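Local coordinates for coenzyme F420-dependent N(5),N(10)-methenyltetrahydromethanopterin reductase-related protein (Desulfurobacterium thermolithotrophum DSM 11699, PDB 6HUZ), which binds the iron-guanylylpyridinol cofactor and methenyl-tetrahydrofolate as a bacterial paralog of [Fe]-hydrogenase, and probably acts on tetrahydrofolate derivatives, at residues M1-Y6 against E81-L87; L24-Y30 against I150-Q155. One frame throughout, in Å; residues are numbered along the deposited sequence.

Both contacts belong to the cofactor-binding half of the chain, with centres about 21 Å apart and nearest atoms about 9 Å apart, and they share no helix or strand. Contact 1 joins two neighbouring strands of the parallel Rossmann-type sheet; it is largely buried, and a regular ladder of main-chain hydrogen bonds carries it, with charged residues only at the N-terminal end of the strands. Contact 2 joins two loops and is partly exposed. Glycines, prolines, one tyrosine and a bridging water replace the ladder there, and a single direct hydrogen bond passes between the segments. Each reaches the iron-guanylylpyridinol cofactor, contact 1 through Tyr6 and contact 2 through Ile150 and Pro151.

Contact 1 of 2, residues M1-Y6 against E81-L87; sequences MRVTVY and EAEVAIL
Strands 2-6 and 84-87 run parallel, axes 4.7 Å apart and inclined by 14°, Val3 pairing with Val84 through to Tyr6 with Leu87. Thr4 N donates to Val84 O (2.9 Å), Ile86 N to Thr4 O (2.9 Å) and Tyr6 N to Ile86 O (2.7 Å). At the strands' N-terminal end Arg2 O accepts Glu83 N (2.9 Å) and, weakly, Val84 N (3.4 Å), while Arg2 N donates to Glu83 OE1 (3.0 Å); Glu83 OE2 salt-bridges Lys179. These are central strands of the Rossmann-type sheet, strand 45-49 binding the other edge of 2-6 through the amides and carbonyls of Val3 and Val5. Branched Val3, Val5, Val84 and Ile86 suit one apolar face. On the other, Thr4 (chi1 m) hydrogen-bonds through OG1 to Ala78 O, and Tyr6 (chi1 m), which touches the cofactor, through OH to Asp75 O. Small Ala85 CB leaves room for Tyr6 CE2 (4.0 Å). Arg2 NH2 lies 3.5 Å from Glu81 OE2, a salt bridge of charges alone, the oxygen over the guanidinium face.

Contact 2 of 2, residues L24-Y30 against I150-Q155; sequences LGGEPPY and IPGTPQ. With FE9 (iron-guanylyl pyridinol cofactor), chain B.
The loop 150-155, which follows strand 141-144, helps wall the cofactor pocket (Ile150, Pro151) and the methenyl-tetrahydrofolate pocket (Ile150); loop 24-30, between helices 20-23 and 32-41, packs against it. Residues 150-153 form a type II turn, with Gly152 at positive phi (112°), closed by Thr153 N to Ile150 O (3.1 Å); Thr153, with chi1 p, also gives OG1 to Ile150 O (2.6 Å). Gly26 lies by Thr153 (CA-CA 4.7 Å) and Tyr30 by Gly152 (5.0 Å). Glycine suits all three close points: a CB on Gly25 would strike Pro154 CD, one on Gly26 Gly152 O, and one on Gly152 Tyr30 CD1. Gly26 CA instead makes a C-H...O contact with Gly152 O (3.6 Å). Gly152 O also accepts from water 1 (2.7 Å), which accepts from Glu27 N (2.7 Å). The peptide before Pro29 is cis, and Tyr30 (chi1 m) lays its ring back across the loop so that OH donates to Gly25 O (2.7 Å), while its CB meets Ile150 CG2 (3.7 Å) and CE1 meets Thr153 CG2 (3.6 Å). In this Rossmann-type domain the turn reaches the active-site ligands: Ile150 CA is 3.3 Å and Pro151 CD 3.5 Å from O1F of FE9, the oxygen of a CO ligand on the iron, and Ile150 also touches the folate. Ile150 CD1 packs on Leu24 CD1 (3.8 Å). At the Leu24 end Gln155 NE2 donates to Leu24 O (3.1 Å), where Ser273 of the second subunit packs on Leu24 and Gln155.

Contact 1 of 2, residues M1-Y6 against E81-L87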
loop_
_atom_site.group_PDB
_atom_site.type_symbol
_atom_site.label_atom_id
_atom_site.label_comp_id
_atom_site.label_asym_id
_atom_site.label_seq_id
_atom_site.Cartn_x
_atom_site.Cartn_y
_atom_site.Cartn_z
ATOM N N MET A 1 32.251 -25.543 -0.821
ATOM C CA MET A 1 31.025 -26.283 -1.108
ATOM C C MET A 1 30.773 -26.318 -2.631
ATOM O O MET A 1 31.380 -25.543 -3.374
ATOM C CB MET A 1 29.833 -25.686 -0.303
ATOM C CG MET A 1 29.034 -24.590 -1.027
ATOM S SD MET A 1 27.649 -23.907 -0.031
ATOM C CE MET A 1 28.521 -23.184 1.360
ATOM N N ARG A 2 29.920 -27.246 -3.094
ATOM C CA ARG A 2 29.624 -27.375 -4.521
ATOM C C ARG A 2 28.378 -26.521 -4.830
ATOM O O ARG A 2 27.294 -26.808 -4.320
ATOM C CB ARG A 2 29.383 -28.845 -4.911
ATOM C CG ARG A 2 30.650 -29.752 -4.857
ATOM C CD ARG A 2 31.004 -30.399 -6.179
ATOM N NE ARG A 2 32.457 -30.423 -6.380
ATOM C CZ ARG A 2 33.099 -29.976 -7.460
ATOM N NH1 ARG A 2 34.423 -30.045 -7.528
ATOM N NH2 ARG A 2 32.422 -29.454 -8.480
ATOM N N VAL A 3 28.536 -25.476 -5.648
ATOM C CA VAL A 3 27.423 -24.572 -6.006
ATOM C C VAL A 3 27.258 -24.557 -7.524
ATOM O O VAL A 3 28.252 -24.450 -8.243
ATOM C CB VAL A 3 27.743 -23.121 -5.561
ATOM C CG1 VAL A 3 26.553 -22.187 -5.766
ATOM C CG2 VAL A 3 28.245 -23.064 -4.133
ATOM N N THR A 4 26.026 -24.631 -8.000
ATOM C CA THR A 4 25.721 -24.545 -9.420
ATOM C C THR A 4 24.832 -23.319 -9.594
ATOM O O THR A 4 23.787 -23.195 -8.939
ATOM C CB THR A 4 24.997 -25.777 -9.974
ATOM O OG1 THR A 4 25.849 -26.914 -9.839
ATOM C CG2 THR A 4 24.617 -25.612 -11.450
ATOM N N VAL A 5 25.244 -22.413 -10.475
ATOM C CA VAL A 5 24.477 -21.213 -10.797
ATOM C C VAL A 5 23.871 -21.547 -12.125
ATOM O O VAL A 5 24.582 -21.985 -13.034
ATOM C CB VAL A 5 25.359 -19.950 -10.871
ATOM C CG1 VAL A 5 24.569 -18.773 -11.447
ATOM C CG2 VAL A 5 25.917 -19.609 -9.478
ATOM N N TYR A 6 22.575 -21.373 -12.247
ATOM C CA TYR A 6 21.872 -21.666 -13.488
ATOM C C TYR A 6 21.562 -20.353 -14.160
ATOM O O TYR A 6 20.796 -19.597 -13.609
ATOM C CB TYR A 6 20.591 -22.448 -13.177
ATOM C CG TYR A 6 20.877 -23.909 -12.900
ATOM C CD1 TYR A 6 20.990 -24.823 -13.936
ATOM C CD2 TYR A 6 21.053 -24.372 -11.603
ATOM C CE1 TYR A 6 21.307 -26.158 -13.693
ATOM C CE2 TYR A 6 21.365 -25.709 -11.347
ATOM C CZ TYR A 6 21.452 -26.606 -12.394
ATOM O OH TYR A 6 21.759 -27.929 -12.147
ATOM N N GLU A 81 26.389 -32.871 -8.377
ATOM C CA GLU A 81 27.079 -32.733 -7.068
ATOM C C GLU A 81 26.694 -31.409 -6.360
ATOM O O GLU A 81 27.308 -31.037 -5.364
ATOM C CB GLU A 81 28.609 -32.810 -7.192
ATOM C CG GLU A 81 29.131 -33.752 -8.253
ATOM C CD GLU A 81 30.601 -33.520 -8.519
ATOM O OE1 GLU A 81 31.428 -34.282 -7.970
ATOM O OE2 GLU A 81 30.928 -32.569 -9.268
ATOM N N ALA A 82 25.691 -30.710 -6.876
ATOM C CA ALA A 82 25.272 -29.432 -6.350
ATOM C C ALA A 82 24.617 -29.448 -4.950
ATOM O O ALA A 82 23.569 -30.066 -4.764
ATOM C CB ALA A 82 24.342 -28.770 -7.355
ATOM N N GLU A 83 25.239 -28.756 -3.974
ATOM C CA GLU A 83 24.688 -28.633 -2.613
ATOM C C GLU A 83 23.755 -27.422 -2.610
ATOM O O GLU A 83 22.821 -27.343 -1.809
ATOM C CB GLU A 83 25.780 -28.344 -1.590
ATOM C CG GLU A 83 26.682 -29.501 -1.260
ATOM C CD GLU A 83 27.791 -28.971 -0.388
ATOM O OE1 GLU A 83 28.950 -28.929 -0.857
ATOM O OE2 GLU A 83 27.490 -28.562 0.756
ATOM N N VAL A 84 24.052 -26.447 -3.476
ATOM C CA VAL A 84 23.259 -25.225 -3.632
ATOM C C VAL A 84 23.039 -25.056 -5.154
ATOM O O VAL A 84 23.999 -25.085 -5.921
ATOM C CB VAL A 84 23.951 -23.966 -3.061
ATOM C CG1 VAL A 84 23.151 -22.708 -3.426
ATOM C CG2 VAL A 84 24.131 -24.064 -1.551
ATOM N N ALA A 85 21.791 -24.877 -5.569
ATOM C CA ALA A 85 21.434 -24.663 -6.966
ATOM C C ALA A 85 20.768 -23.288 -6.995
ATOM O O ALA A 85 19.731 -23.102 -6.359
ATOM C CB ALA A 85 20.476 -25.748 -7.453
ATOM N N ILE A 86 21.391 -22.310 -7.670
ATOM C CA ILE A 86 20.870 -20.955 -7.745
ATOM C C ILE A 86 20.255 -20.712 -9.116
ATOM O O ILE A 86 20.947 -20.844 -10.124
ATOM C CB ILE A 86 21.929 -19.887 -7.412
ATOM C CG1 ILE A 86 22.440 -20.082 -5.966
ATOM C CG2 ILE A 86 21.267 -18.480 -7.558
ATOM C CD1 ILE A 86 23.728 -19.403 -5.653
ATOM N N LEU A 87 18.966 -20.329 -9.146
ATOM C CA LEU A 87 18.278 -20.101 -10.406
ATOM C C LEU A 87 18.296 -18.654 -10.875
ATOM O O LEU A 87 17.392 -17.892 -10.524
ATOM C CB LEU A 87 16.842 -20.631 -10.299
ATOM C CG LEU A 87 16.724 -22.122 -9.955
ATOM C CD1 LEU A 87 15.286 -22.513 -9.725
ATOM C CD2 LEU A 87 17.319 -23.008 -11.069
#

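Contact 2 of 2, residues L24-Y30 against I150-Q155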
loop_
_atom_site.group_PDB
_atom_site.type_symbol
_atom_site.label_atom_id
_atom_site.label_comp_id
_atom_site.label_asym_id
_atom_site.label_seq_id
_atom_site.Cartn_x
_atom_site.Cartn_y
_atom_site.Cartn_z
ATOM N N LEU A 24 25.031 2.210 -13.105
ATOM C CA LEU A 24 25.383 1.674 -11.793
ATOM C C LEU A 24 26.881 1.517 -11.549
ATOM O O LEU A 24 27.367 1.972 -10.512
ATOM C CB LEU A 24 24.655 0.358 -11.579
ATOM C CG LEU A 24 23.119 0.474 -11.572
ATOM C CD1 LEU A 24 22.482 -0.854 -11.895
ATOM C CD2 LEU A 24 22.590 1.003 -10.220
ATOM N N GLY A 25 27.601 0.887 -12.481
ATOM C CA GLY A 25 29.045 0.694 -12.348
ATOM C C GLY A 25 29.541 -0.689 -12.704
ATOM O O GLY A 25 28.773 -1.528 -13.178
ATOM N N GLY A 26 30.828 -0.919 -12.466
ATOM C CA GLY A 26 31.477 -2.199 -12.747
ATOM C C GLY A 26 31.588 -2.476 -14.235
ATOM O O GLY A 26 31.403 -1.574 -15.047
ATOM N N GLU A 27 31.902 -3.729 -14.603
ATOM C CA GLU A 27 32.053 -4.157 -15.998
ATOM C C GLU A 27 31.423 -5.488 -16.228
ATOM O O GLU A 27 31.389 -6.292 -15.297
ATOM C CB GLU A 27 33.530 -4.424 -16.298
ATOM C CG GLU A 27 34.395 -3.208 -16.279
ATOM C CD GLU A 27 35.796 -3.559 -16.716
ATOM O OE1 GLU A 27 36.164 -3.176 -17.848
ATOM O OE2 GLU A 27 36.520 -4.223 -15.938
ATOM N N PRO A 28 31.022 -5.804 -17.483
ATOM C CA PRO A 28 30.472 -7.136 -17.740
ATOM C C PRO A 28 31.556 -8.166 -17.443
ATOM O O PRO A 28 32.750 -7.832 -17.428
ATOM C CB PRO A 28 30.047 -7.088 -19.219
ATOM C CG PRO A 28 30.806 -5.980 -19.801
ATOM C CD PRO A 28 31.043 -4.983 -18.705
ATOM N N PRO A 29 31.180 -9.418 -17.156
ATOM C CA PRO A 29 29.824 -9.979 -17.152
ATOM C C PRO A 29 29.058 -9.726 -15.856
ATOM O O PRO A 29 29.613 -9.803 -14.765
ATOM C CB PRO A 29 30.084 -11.461 -17.390
ATOM C CG PRO A 29 31.365 -11.706 -16.625
ATOM C CD PRO A 29 32.191 -10.456 -16.863
ATOM N N TYR A 30 27.771 -9.431 -15.997
ATOM C CA TYR A 30 26.872 -9.155 -14.888
ATOM C C TYR A 30 25.910 -10.323 -14.715
ATOM O O TYR A 30 25.704 -11.093 -15.652
ATOM C CB TYR A 30 26.042 -7.905 -15.217
ATOM C CG TYR A 30 26.849 -6.625 -15.289
ATOM C CD1 TYR A 30 27.349 -6.028 -14.135
ATOM C CD2 TYR A 30 27.034 -5.963 -16.496
ATOM C CE1 TYR A 30 28.030 -4.817 -14.186
ATOM C CE2 TYR A 30 27.742 -4.767 -16.566
ATOM C CZ TYR A 30 28.227 -4.187 -15.405
ATOM O OH TYR A 30 28.912 -2.988 -15.470
ATOM N N ILE A 150 22.328 -5.811 -9.268
ATOM C CA ILE A 150 22.829 -6.573 -10.390
ATOM C C ILE A 150 24.245 -7.068 -10.007
ATOM O O ILE A 150 25.173 -6.248 -9.914
ATOM C CB ILE A 150 22.862 -5.719 -11.690
ATOM C CG1 ILE A 150 21.397 -5.301 -12.072
ATOM C CG2 ILE A 150 23.581 -6.476 -12.825
ATOM C CD1 ILE A 150 21.348 -4.251 -13.241
ATOM N N PRO A 151 24.457 -8.382 -9.799
ATOM C CA PRO A 151 25.817 -8.842 -9.448
ATOM C C PRO A 151 26.828 -8.369 -10.482
ATOM O O PRO A 151 26.593 -8.515 -11.698
ATOM C CB PRO A 151 25.670 -10.359 -9.434
ATOM C CG PRO A 151 24.226 -10.566 -8.992
ATOM C CD PRO A 151 23.518 -9.523 -9.841
ATOM N N GLY A 152 27.920 -7.777 -9.987
ATOM C CA GLY A 152 28.988 -7.223 -10.812
ATOM C C GLY A 152 29.065 -5.712 -10.721
ATOM O O GLY A 152 30.040 -5.099 -11.176
ATOM N N THR A 153 28.033 -5.100 -10.138
ATOM C CA THR A 153 27.977 -3.659 -9.933
ATOM C C THR A 153 28.470 -3.386 -8.484
ATOM O O THR A 153 28.334 -4.242 -7.607
ATOM C CB THR A 153 26.554 -3.154 -10.129
ATOM O OG1 THR A 153 25.713 -3.783 -9.158
ATOM C CG2 THR A 153 26.022 -3.427 -11.543
ATOM N N PRO A 154 29.045 -2.214 -8.198
ATOM C CA PRO A 154 29.479 -1.952 -6.813
ATOM C C PRO A 154 28.319 -1.970 -5.800
ATOM O O PRO A 154 28.571 -2.168 -4.613
ATOM C CB PRO A 154 30.098 -0.559 -6.893
ATOM C CG PRO A 154 29.521 0.060 -8.135
ATOM C CD PRO A 154 29.307 -1.063 -9.085
ATOM N N GLN A 155 27.062 -1.759 -6.251
ATOM C CA GLN A 155 25.885 -1.744 -5.359
ATOM C C GLN A 155 25.595 -3.142 -4.823
ATOM O O GLN A 155 24.989 -3.269 -3.763
ATOM C CB GLN A 155 24.601 -1.244 -6.103
ATOM C CG GLN A 155 24.613 0.239 -6.471
ATOM C CD GLN A 155 25.417 0.571 -7.718
ATOM O OE1 GLN A 155 25.903 -0.305 -8.458
ATOM N NE2 GLN A 155 25.582 1.856 -7.992
HETATM O O2 FE9 B . 17.450 -8.370 -14.156
HETATM FE FE FE9 B . 17.691 -9.395 -11.108
HETATM C C1F FE9 B . 19.454 -8.981 -11.385
HETATM O O1F FE9 B . 20.545 -8.728 -11.552
HETATM C C2F FE9 B . 17.835 -8.689 -9.419
HETATM O O2F FE9 B . 17.946 -8.282 -8.371
HETATM C C8 FE9 B . 18.012 -11.170 -10.496
HETATM O O18 FE9 B . 18.328 -11.424 -9.347
HETATM C C7 FE9 B . 17.846 -12.306 -11.492
HETATM C C6 FE9 B . 17.698 -11.652 -12.836
HETATM N N1 FE9 B . 17.618 -10.249 -12.866
HETATM C C5 FE9 B . 17.665 -12.468 -14.060
HETATM C C5M FE9 B . 17.711 -13.965 -13.957
HETATM C C4 FE9 B . 17.534 -11.778 -15.354
HETATM C C3 FE9 B . 17.443 -10.292 -15.379
HETATM C C3M FE9 B . 17.329 -9.515 -16.666
HETATM C C2 FE9 B . 17.504 -9.546 -14.067
HETATM O O3P FE9 B . 17.422 -12.560 -16.463
HETATM P P1 FE9 B . 18.635 -12.830 -17.495
HETATM O O1P FE9 B . 19.642 -11.792 -17.342
HETATM O O2P FE9 B . 18.022 -12.675 -18.983
HETATM O "O5'" FE9 B . 19.187 -14.285 -17.150
HETATM C "C5'" FE9 B . 18.464 -15.469 -17.450
HETATM C "C4'" FE9 B . 19.494 -16.488 -17.927
HETATM O "O4'" FE9 B . 18.872 -17.758 -18.078
HETATM C "C1'" FE9 B . 19.504 -18.422 -19.164
HETATM C "C2'" FE9 B . 19.719 -17.319 -20.178
HETATM O "O2'" FE9 B . 20.711 -17.618 -21.170
HETATM C "C3'" FE9 B . 20.095 -16.141 -19.288
HETATM O "O3'" FE9 B . 21.508 -15.979 -19.151
HETATM N N9A FE9 B . 18.678 -19.565 -19.597
HETATM C C4A FE9 B . 18.843 -20.762 -19.086
HETATM N N3A FE9 B . 19.733 -21.275 -18.205
HETATM C C2A FE9 B . 19.683 -22.593 -17.923
HETATM N N2A FE9 B . 20.563 -23.056 -17.007
HETATM N N1A FE9 B . 18.803 -23.446 -18.483
HETATM C C6A FE9 B . 17.914 -23.055 -19.413
HETATM O O6A FE9 B . 17.097 -23.849 -19.907
HETATM C C5A FE9 B . 17.873 -21.633 -19.763
HETATM N N7A FE9 B . 17.159 -20.855 -20.589
HETATM C C8A FE9 B . 17.657 -19.597 -20.477
HETATM O O HOH W 1 32.426 -5.289 -12.468
HETATM O O HOH W 2 16.486 -7.650 -11.852
#